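Local coordinates for diaminopimelate decarboxylase (Aquifex aeolicus, PDB 2P3E), which probably catalyses the pyridoxal 5'-phosphate-dependent decarboxylation of meso-2,6-diaminopimelate to L-lysine, the last step of lysine biosynthesis by the diaminopimelate route, at residues B[340-345]-B[355-360]; B[294-299]-B[308-313]; B[325-330]-B[370-375]. All coordinates share one frame; numbering follows the deposited sequence.

Contact 1: B[340-345]-B[355-360]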
loop_
_atom_site.group_PDB
_atom_site.type_symbol
_atom_site.label_atom_id
_atom_site.label_comp_id
_atom_site.label_asym_id
_atom_site.label_seq_id
_atom_site.Cartn_x
_atom_site.Cartn_y
_atom_site.Cartn_z
ATOM N N VAL B 340 1.406 20.623 20.051
ATOM C CA VAL B 340 1.101 20.436 18.647
ATOM C C VAL B 340 2.283 19.687 18.050
ATOM O O VAL B 340 3.427 20.137 18.169
ATOM C CB VAL B 340 0.887 21.775 17.923
ATOM C CG1 VAL B 340 0.640 21.545 16.442
ATOM C CG2 VAL B 340 -0.261 22.521 18.551
ATOM N N ALA B 341 1.996 18.544 17.426
ATOM C CA ALA B 341 3.036 17.651 16.926
ATOM C C ALA B 341 2.663 17.013 15.597
ATOM O O ALA B 341 1.474 16.887 15.265
ATOM C CB ALA B 341 3.327 16.556 17.966
ATOM N N ASP B 342 3.695 16.649 14.831
ATOM C CA ASP B 342 3.558 15.693 13.735
ATOM C C ASP B 342 3.804 14.299 14.304
ATOM O O ASP B 342 4.843 14.042 14.924
ATOM C CB ASP B 342 4.581 15.961 12.637
ATOM C CG ASP B 342 4.238 17.175 11.780
ATOM O OD1 ASP B 342 3.255 17.914 12.060
ATOM O OD2 ASP B 342 4.961 17.357 10.785
ATOM N N ILE B 343 2.853 13.395 14.090
ATOM C CA ILE B 343 2.990 12.029 14.599
ATOM C C ILE B 343 3.342 11.210 13.377
ATOM O O ILE B 343 2.529 11.050 12.468
ATOM C CB ILE B 343 1.698 11.538 15.280
ATOM C CG1 ILE B 343 1.377 12.454 16.472
ATOM C CG2 ILE B 343 1.842 10.033 15.747
ATOM C CD1 ILE B 343 -0.023 12.290 16.996
ATOM N N VAL B 344 4.580 10.740 13.336
ATOM C CA VAL B 344 5.133 10.196 12.095
ATOM C C VAL B 344 5.672 8.777 12.330
ATOM O O VAL B 344 6.048 8.429 13.445
ATOM C CB VAL B 344 6.253 11.118 11.550
ATOM C CG1 VAL B 344 5.687 12.526 11.212
ATOM C CG2 VAL B 344 7.403 11.226 12.556
ATOM N N GLY B 345 5.730 7.983 11.270
ATOM C CA GLY B 345 6.096 6.581 11.413
ATOM C C GLY B 345 7.537 6.286 11.064
ATOM O O GLY B 345 8.338 7.205 10.897
ATOM N N ALA B 355 -0.504 11.754 11.586
ATOM C CA ALA B 355 -1.205 13.044 11.819
ATOM C C ALA B 355 -0.213 14.192 11.736
ATOM O O ALA B 355 0.959 14.039 12.119
ATOM C CB ALA B 355 -1.908 13.051 13.177
ATOM N N LEU B 356 -0.674 15.332 11.216
ATOM C CA LEU B 356 0.158 16.535 11.131
ATOM C C LEU B 356 -0.417 17.676 11.946
ATOM O O LEU B 356 -1.627 17.869 11.960
ATOM C CB LEU B 356 0.305 16.990 9.672
ATOM C CG LEU B 356 0.922 16.013 8.657
ATOM C CD1 LEU B 356 0.923 16.631 7.261
ATOM C CD2 LEU B 356 2.324 15.637 9.059
ATOM N N ASP B 357 0.455 18.449 12.599
ATOM C CA ASP B 357 0.046 19.653 13.356
ATOM C C ASP B 357 -1.130 19.340 14.284
ATOM O O ASP B 357 -2.129 20.087 14.329
ATOM C CB ASP B 357 -0.336 20.782 12.389
ATOM C CG ASP B 357 0.852 21.336 11.630
ATOM O OD1 ASP B 357 1.981 21.343 12.168
ATOM O OD2 ASP B 357 0.653 21.764 10.481
ATOM N N ARG B 358 -1.021 18.231 15.021
ATOM C CA ARG B 358 -2.115 17.748 15.839
ATOM C C ARG B 358 -1.854 17.978 17.316
ATOM O O ARG B 358 -0.736 17.739 17.810
ATOM C CB ARG B 358 -2.358 16.255 15.583
ATOM C CG ARG B 358 -3.578 15.680 16.292
ATOM C CD ARG B 358 -4.922 16.017 15.588
ATOM N NE ARG B 358 -4.924 15.629 14.169
ATOM C CZ ARG B 358 -5.138 14.389 13.731
ATOM N NH1 ARG B 358 -5.400 13.409 14.592
ATOM N NH2 ARG B 358 -5.099 14.117 12.422
ATOM N N GLU B 359 -2.898 18.405 18.023
ATOM C CA GLU B 359 -2.845 18.561 19.470
ATOM C C GLU B 359 -2.900 17.194 20.137
ATOM O O GLU B 359 -3.761 16.358 19.815
ATOM C CB GLU B 359 -4.011 19.422 19.965
ATOM C CG GLU B 359 -3.792 20.921 19.761
ATOM C CD GLU B 359 -2.872 21.558 20.802
ATOM O OE1 GLU B 359 -2.273 20.835 21.645
ATOM O OE2 GLU B 359 -2.748 22.804 20.766
ATOM N N ILE B 360 -1.962 16.971 21.047
ATOM C CA ILE B 360 -1.880 15.719 21.775
ATOM C C ILE B 360 -1.130 15.935 23.083
ATOM O O ILE B 360 -0.218 16.758 23.153
ATOM C CB ILE B 360 -1.171 14.617 20.937
ATOM C CG1 ILE B 360 -1.352 13.242 21.592
ATOM C CG2 ILE B 360 0.307 14.963 20.699
ATOM C CD1 ILE B 360 -0.856 12.074 20.721
HETATM O O HOH W 1 3.528 19.800 13.981
#

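Contact 2: B[294-299]-B[308-313]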
loop_
_atom_site.group_PDB
_atom_site.type_symbol
_atom_site.label_atom_id
_atom_site.label_comp_id
_atom_site.label_asym_id
_atom_site.label_seq_id
_atom_site.Cartn_x
_atom_site.Cartn_y
_atom_site.Cartn_z
ATOM N N GLN B 294 3.678 2.351 19.524
ATOM C CA GLN B 294 4.575 2.804 20.590
ATOM C C GLN B 294 5.497 3.923 20.106
ATOM O O GLN B 294 6.074 3.861 19.012
ATOM C CB GLN B 294 5.389 1.619 21.118
ATOM C CG GLN B 294 6.284 1.950 22.316
ATOM C CD GLN B 294 7.181 0.799 22.681
ATOM O OE1 GLN B 294 7.902 0.255 21.835
ATOM N NE2 GLN B 294 7.152 0.422 23.947
ATOM N N VAL B 295 5.621 4.956 20.936
ATOM C CA VAL B 295 6.525 6.071 20.693
ATOM C C VAL B 295 7.984 5.599 20.801
ATOM O O VAL B 295 8.377 4.982 21.798
ATOM C CB VAL B 295 6.263 7.255 21.682
ATOM C CG1 VAL B 295 7.278 8.386 21.434
ATOM C CG2 VAL B 295 4.814 7.772 21.565
ATOM N N GLN B 296 8.762 5.867 19.752
ATOM C CA GLN B 296 10.162 5.475 19.665
ATOM C C GLN B 296 11.062 6.661 19.973
ATOM O O GLN B 296 11.966 6.540 20.798
ATOM C CB GLN B 296 10.480 4.911 18.277
ATOM C CG GLN B 296 9.638 3.706 17.880
ATOM C CD GLN B 296 9.678 2.587 18.905
ATOM O OE1 GLN B 296 10.749 2.081 19.253
ATOM N NE2 GLN B 296 8.507 2.194 19.402
ATOM N N PHE B 297 10.804 7.806 19.330
ATOM C CA PHE B 297 11.629 9.006 19.527
ATOM C C PHE B 297 10.784 10.277 19.548
ATOM O O PHE B 297 9.734 10.346 18.895
ATOM C CB PHE B 297 12.683 9.160 18.418
ATOM C CG PHE B 297 13.560 7.960 18.234
ATOM C CD1 PHE B 297 14.609 7.704 19.105
ATOM C CD2 PHE B 297 13.328 7.081 17.186
ATOM C CE1 PHE B 297 15.422 6.565 18.930
ATOM C CE2 PHE B 297 14.135 5.955 17.003
ATOM C CZ PHE B 297 15.187 5.705 17.880
ATOM N N LEU B 298 11.257 11.271 20.303
ATOM C CA LEU B 298 10.813 12.664 20.159
ATOM C C LEU B 298 11.948 13.451 19.533
ATOM O O LEU B 298 13.118 13.232 19.861
ATOM C CB LEU B 298 10.449 13.291 21.513
ATOM C CG LEU B 298 9.432 12.555 22.393
ATOM C CD1 LEU B 298 9.311 13.256 23.748
ATOM C CD2 LEU B 298 8.048 12.444 21.727
ATOM N N LYS B 299 11.596 14.362 18.631
ATOM C CA LYS B 299 12.566 15.146 17.881
ATOM C C LYS B 299 11.960 16.520 17.581
ATOM O O LYS B 299 10.838 16.614 17.057
ATOM C CB LYS B 299 12.914 14.427 16.568
ATOM C CG LYS B 299 13.506 15.295 15.500
ATOM C CD LYS B 299 13.980 14.492 14.325
ATOM C CE LYS B 299 14.806 15.373 13.393
ATOM N NZ LYS B 299 15.336 14.585 12.219
ATOM N N ILE B 308 7.824 10.277 16.934
ATOM C CA ILE B 308 8.118 9.186 15.995
ATOM C C ILE B 308 7.679 7.870 16.618
ATOM O O ILE B 308 8.115 7.529 17.725
ATOM C CB ILE B 308 9.626 9.159 15.612
ATOM C CG1 ILE B 308 10.032 10.514 15.009
ATOM C CG2 ILE B 308 9.928 7.983 14.638
ATOM C CD1 ILE B 308 11.549 10.776 14.937
ATOM N N VAL B 309 6.801 7.152 15.915
ATOM C CA VAL B 309 6.198 5.917 16.431
ATOM C C VAL B 309 6.564 4.718 15.566
ATOM O O VAL B 309 7.214 4.894 14.523
ATOM C CB VAL B 309 4.639 6.057 16.583
ATOM C CG1 VAL B 309 4.304 7.147 17.615
ATOM C CG2 VAL B 309 3.957 6.351 15.220
ATOM N N ASP B 310 6.147 3.515 15.978
ATOM C CA ASP B 310 6.557 2.302 15.248
ATOM C C ASP B 310 5.582 1.867 14.156
ATOM O O ASP B 310 5.845 0.919 13.415
ATOM C CB ASP B 310 6.936 1.142 16.204
ATOM C CG ASP B 310 5.783 0.675 17.109
ATOM O OD1 ASP B 310 4.630 1.153 17.007
ATOM O OD2 ASP B 310 6.052 -0.215 17.947
ATOM N N ALA B 311 4.463 2.570 14.048
ATOM C CA ALA B 311 3.484 2.313 12.995
ATOM C C ALA B 311 3.551 3.420 11.984
ATOM O O ALA B 311 3.675 4.604 12.337
ATOM C CB ALA B 311 2.060 2.211 13.561
ATOM N N GLY B 312 3.459 3.058 10.716
ATOM C CA GLY B 312 3.512 4.062 9.655
ATOM C C GLY B 312 2.522 3.804 8.542
ATOM O O GLY B 312 1.534 3.055 8.705
ATOM N N MET B 313 2.787 4.431 7.396
ATOM C CA MET B 313 1.906 4.315 6.242
ATOM C C MET B 313 1.798 2.866 5.753
ATOM O O MET B 313 0.853 2.514 5.033
ATOM C CB MET B 313 2.375 5.246 5.117
ATOM C CG MET B 313 3.709 4.840 4.487
ATOM S SD MET B 313 4.274 6.053 3.264
ATOM C CE MET B 313 3.032 5.887 1.955
#

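Contact 3: B[325-330]-B[370-375]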
loop_
_atom_site.group_PDB
_atom_site.type_symbol
_atom_site.label_atom_id
_atom_site.label_comp_id
_atom_site.label_asym_id
_atom_site.label_seq_id
_atom_site.Cartn_x
_atom_site.Cartn_y
_atom_site.Cartn_z
ATOM N N TYR B 325 -8.108 12.275 8.353
ATOM C CA TYR B 325 -8.087 12.475 9.786
ATOM C C TYR B 325 -8.444 11.163 10.510
ATOM O O TYR B 325 -9.533 10.584 10.311
ATOM C CB TYR B 325 -9.083 13.593 10.193
ATOM C CG TYR B 325 -9.050 13.918 11.676
ATOM C CD1 TYR B 325 -8.405 15.067 12.151
ATOM C CD2 TYR B 325 -9.624 13.054 12.613
ATOM C CE1 TYR B 325 -8.342 15.338 13.512
ATOM C CE2 TYR B 325 -9.580 13.335 13.976
ATOM C CZ TYR B 325 -8.940 14.474 14.412
ATOM O OH TYR B 325 -8.895 14.732 15.756
ATOM N N HIS B 326 -7.522 10.714 11.352
ATOM C CA HIS B 326 -7.789 9.711 12.377
ATOM C C HIS B 326 -7.490 10.339 13.745
ATOM O O HIS B 326 -6.427 10.927 13.938
ATOM C CB HIS B 326 -6.901 8.472 12.181
ATOM C CG HIS B 326 -7.310 7.623 11.016
ATOM N ND1 HIS B 326 -8.031 6.457 11.163
ATOM C CD2 HIS B 326 -7.109 7.780 9.683
ATOM C CE1 HIS B 326 -8.271 5.936 9.967
ATOM N NE2 HIS B 326 -7.718 6.716 9.055
ATOM N N HIS B 327 -8.432 10.208 14.666
ATOM C CA HIS B 327 -8.250 10.683 16.033
ATOM C C HIS B 327 -7.180 9.837 16.727
ATOM O O HIS B 327 -7.175 8.603 16.614
ATOM C CB HIS B 327 -9.575 10.657 16.793
ATOM C CG HIS B 327 -9.605 11.553 18.002
ATOM N ND1 HIS B 327 -9.386 12.909 17.929
ATOM C CD2 HIS B 327 -9.851 11.282 19.308
ATOM C CE1 HIS B 327 -9.473 13.438 19.142
ATOM N NE2 HIS B 327 -9.770 12.473 19.995
ATOM N N ILE B 328 -6.244 10.516 17.394
ATOM C CA ILE B 328 -5.137 9.842 18.089
ATOM C C ILE B 328 -5.103 10.288 19.562
ATOM O O ILE B 328 -5.053 11.490 19.843
ATOM C CB ILE B 328 -3.760 10.098 17.412
ATOM C CG1 ILE B 328 -3.810 9.664 15.923
ATOM C CG2 ILE B 328 -2.645 9.370 18.169
ATOM C CD1 ILE B 328 -2.515 9.863 15.151
ATOM N N ILE B 329 -5.129 9.309 20.465
ATOM C CA ILE B 329 -5.203 9.551 21.899
ATOM C C ILE B 329 -4.146 8.727 22.626
ATOM O O ILE B 329 -3.752 7.647 22.140
ATOM C CB ILE B 329 -6.613 9.217 22.468
ATOM C CG1 ILE B 329 -6.946 7.724 22.265
ATOM C CG2 ILE B 329 -7.654 10.135 21.823
ATOM C CD1 ILE B 329 -8.299 7.255 22.838
ATOM N N PRO B 330 -3.694 9.212 23.802
ATOM C CA PRO B 330 -2.770 8.402 24.593
ATOM C C PRO B 330 -3.476 7.221 25.273
ATOM O O PRO B 330 -4.661 7.307 25.653
ATOM C CB PRO B 330 -2.204 9.410 25.604
ATOM C CG PRO B 330 -3.342 10.398 25.822
ATOM C CD PRO B 330 -4.012 10.502 24.465
ATOM N N ALA B 370 -3.227 5.334 20.769
ATOM C CA ALA B 370 -4.321 4.686 20.060
ATOM C C ALA B 370 -4.799 5.544 18.894
ATOM O O ALA B 370 -5.198 6.698 19.082
ATOM C CB ALA B 370 -5.486 4.381 21.013
ATOM N N VAL B 371 -4.735 4.972 17.694
ATOM C CA VAL B 371 -5.233 5.606 16.475
ATOM C C VAL B 371 -6.636 5.047 16.221
ATOM O O VAL B 371 -6.806 3.840 15.994
ATOM C CB VAL B 371 -4.304 5.334 15.238
ATOM C CG1 VAL B 371 -4.810 6.070 13.987
ATOM C CG2 VAL B 371 -2.837 5.727 15.551
ATOM N N LEU B 372 -7.649 5.917 16.277
ATOM C CA LEU B 372 -9.037 5.431 16.219
ATOM C C LEU B 372 -9.501 5.235 14.780
ATOM O O LEU B 372 -8.822 5.679 13.849
ATOM C CB LEU B 372 -9.988 6.385 16.963
ATOM C CG LEU B 372 -9.674 6.693 18.434
ATOM C CD1 LEU B 372 -10.820 7.523 19.020
ATOM C CD2 LEU B 372 -9.422 5.419 19.256
ATOM N N SER B 373 -10.641 4.548 14.611
ATOM C CA SER B 373 -11.334 4.477 13.316
ATOM C C SER B 373 -10.482 3.765 12.264
ATOM O O SER B 373 -10.502 4.106 11.082
ATOM C CB SER B 373 -11.705 5.895 12.824
ATOM O OG SER B 373 -12.164 6.723 13.890
ATOM N N ALA B 374 -9.769 2.732 12.710
ATOM C CA ALA B 374 -8.784 2.066 11.864
ATOM C C ALA B 374 -9.187 0.661 11.407
ATOM O O ALA B 374 -8.363 -0.061 10.835
ATOM C CB ALA B 374 -7.423 2.057 12.550
ATOM N N GLY B 375 -10.455 0.306 11.613
ATOM C CA GLY B 375 -10.947 -1.058 11.361
ATOM C C GLY B 375 -11.305 -1.351 9.910
ATOM O O GLY B 375 -11.423 -2.518 9.501
HETATM O O HOH W 2 -10.876 9.058 13.876
#

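Contact 1: B[340-345]-B[355-360]
Ala-341 and Arg-358 form the hydrogen-bonded antiparallel pair at the centre of this contact, and the strand shows how a bulge absorbs one extra residue. Ala-341 N donates to Arg-358 O, and Arg-358 N returns a nearly straight bond to Ala-341 O at 2.8 Å. Further on, Ile-343 pairs with Ala-355 by bonds in both directions. Between these pairs Asp-357 intrudes, its backbone left-handed, and faces Ala-341 together with Arg-358: a G1 beta bulge. Asp-357 N, at a poor angle to Ala-341 O, donates instead to Asp-342 OD1 at 2.9 Å, nearly along the C-O axis.

The tight side is apolar. Ile-343 and Ile-360 reach toward each other tip to tip, CD1 to CD1 at 3.8 Å, and Ile-343 CD1 lies 4.3 Å from Ala-355 CB. Within 355-360, Ala-355 CB lies 3.4 Å above the Arg-358 guanidinium plane, toward its rim. On the looser side Val-340, Glu-359 and Asp-357 are exposed, whereas Asp-342 beside them is buried. With Val-340 CG1 anti to the backbone N (chi1 177°), CG2 is the methyl that meets Glu-359 OE2, at 3.3 Å. Asp-342 OD1 and Asp-357 OD1 come within 3.7 Å; a water donates to both and probably eases their repulsion, perhaps helped by long, weak ion pairs to Lys-304.

Strand 304-309 runs along the other edge of strand 338-344, with Ile-307 packing on Ala-341 and Ile-360. Ile-328 of strand 328-330 touches Ile-343, Ala-355 and Ile-360. Arg-358 NH1 bonds to His-326 O, and its guanidinium makes a cation-pi contact with Tyr-325.

Contact 2: B[294-299]-B[308-313]
Gln-296 and Phe-297 both direct their backbone N-H at one acceptor, Ile-308 O, in a worked case of the classic beta bulge. Gln-296 N reaches Ile-308 O at 2.7 Å, in the carbonyl plane; Phe-297 N reaches the same O at 3.1 Å, tilted from it. Ile-308 N then donates to Phe-297 O. Gln-296 has a nearly helical backbone, and just before it Val-295 forms a non-hydrogen-bonded antiparallel pair with Val-309, their methyls CG2 and CG1 4.0 Å apart.

The Gln-296 side chain can be followed outward from the bulge. CB rests 3.6 Å from Ile-308 O. CG passes alongside the Val-309 to Asp-310 peptide, and a bend there (chi2 -54°) brings CD near Asp-310 CB. At the tip, NE2 lies 3.7 Å from Asp-310 CB and gives its two bonds back to Gln-294, one to the backbone O at 3.0 Å, from above the carbonyl plane, and one to OE1. The amide is thus held by its own strand, its plane only 10° from that of the Asp-310 carboxylate. Asp-310 OD1 accepts from Gln-294 N at 2.9 Å, the donor standing above the carboxylate plane. The same oxygen bonds Thr-293 OG1, and OD2 bonds Thr-34 OG1, so three groups fix this carboxylate.

Strands 289-301 and 304-309 form a beta hairpin. Leu-369 of strand 368-371 packs on Val-295 and Val-309, strand 338-344 flanks strand 304-309, and the second subunit approaches too: its Thr-112 touches Gln-296, its Val-109 touches Ile-308, and Lys-299 NZ bonds its Glu-130 O.

Contact 3: B[325-330]-B[370-375]
The antiparallel pairing of strands 328-330 and 368-371, in the beta domain of this class-II decarboxylase, joins Ile-329 to Ala-370 by two backbone bonds, the shorter from Ala-370 N to Ile-329 O at 2.7 Å. Leu-372 N continues the pattern, donating to His-327 O at an angle of 176°. On one face Ile-328 and Val-371 lie side by side; on the other Ile-329 CG1 meets Ala-370 CB. Ile-329 CD1 also meets Leu-372 CD2 at 4.2 Å, the two side chains crossing at about a right angle, and Leu-372 CD1 sits at the edge of the His-327 ring. Beyond the strands both segments run as loops toward the substrate site inferred from relatives, where His-326 packs against Arg-318, probably a substrate-binding residue. His-326 ND1 donates to Leu-372 O at 2.9 Å, with the oxygen in the ring plane, while CE1 stands 3.1 Å from Ser-373 O. An alanine in place of His-326 would probably leave Leu-372 O without its imidazole donor and open a gap beside Arg-318 and the Tyr-249 ring that His-326 meets edge-to-face. A water links His-327 N to Ser-373 OG, which also bonds Asn-287 OD1.

In the fold
All three contacts reach the same mixed sheet, on one side of the chain's centre. Contact 2 closes first along the chain; contact 1 follows, nested inside the loop that contact 3 closes. Contacts 1 and 2, centres about 11 Å apart, join where strands 338-344 and 304-309 run side by side, Val-344 O probably bonding Val-309 N. Contact 3, centred about 12 Å from the centre of contact 1, touches it through Ile-328 and through Arg-358, which reaches His-326 and Tyr-325. Contacts 2 and 3, centres about 14 Å apart, are connected without touching by strands 289-301 and 368-371. The sheet spans from the second subunit, reached by contacts 1 and 2, to the probable substrate site beside contact 3.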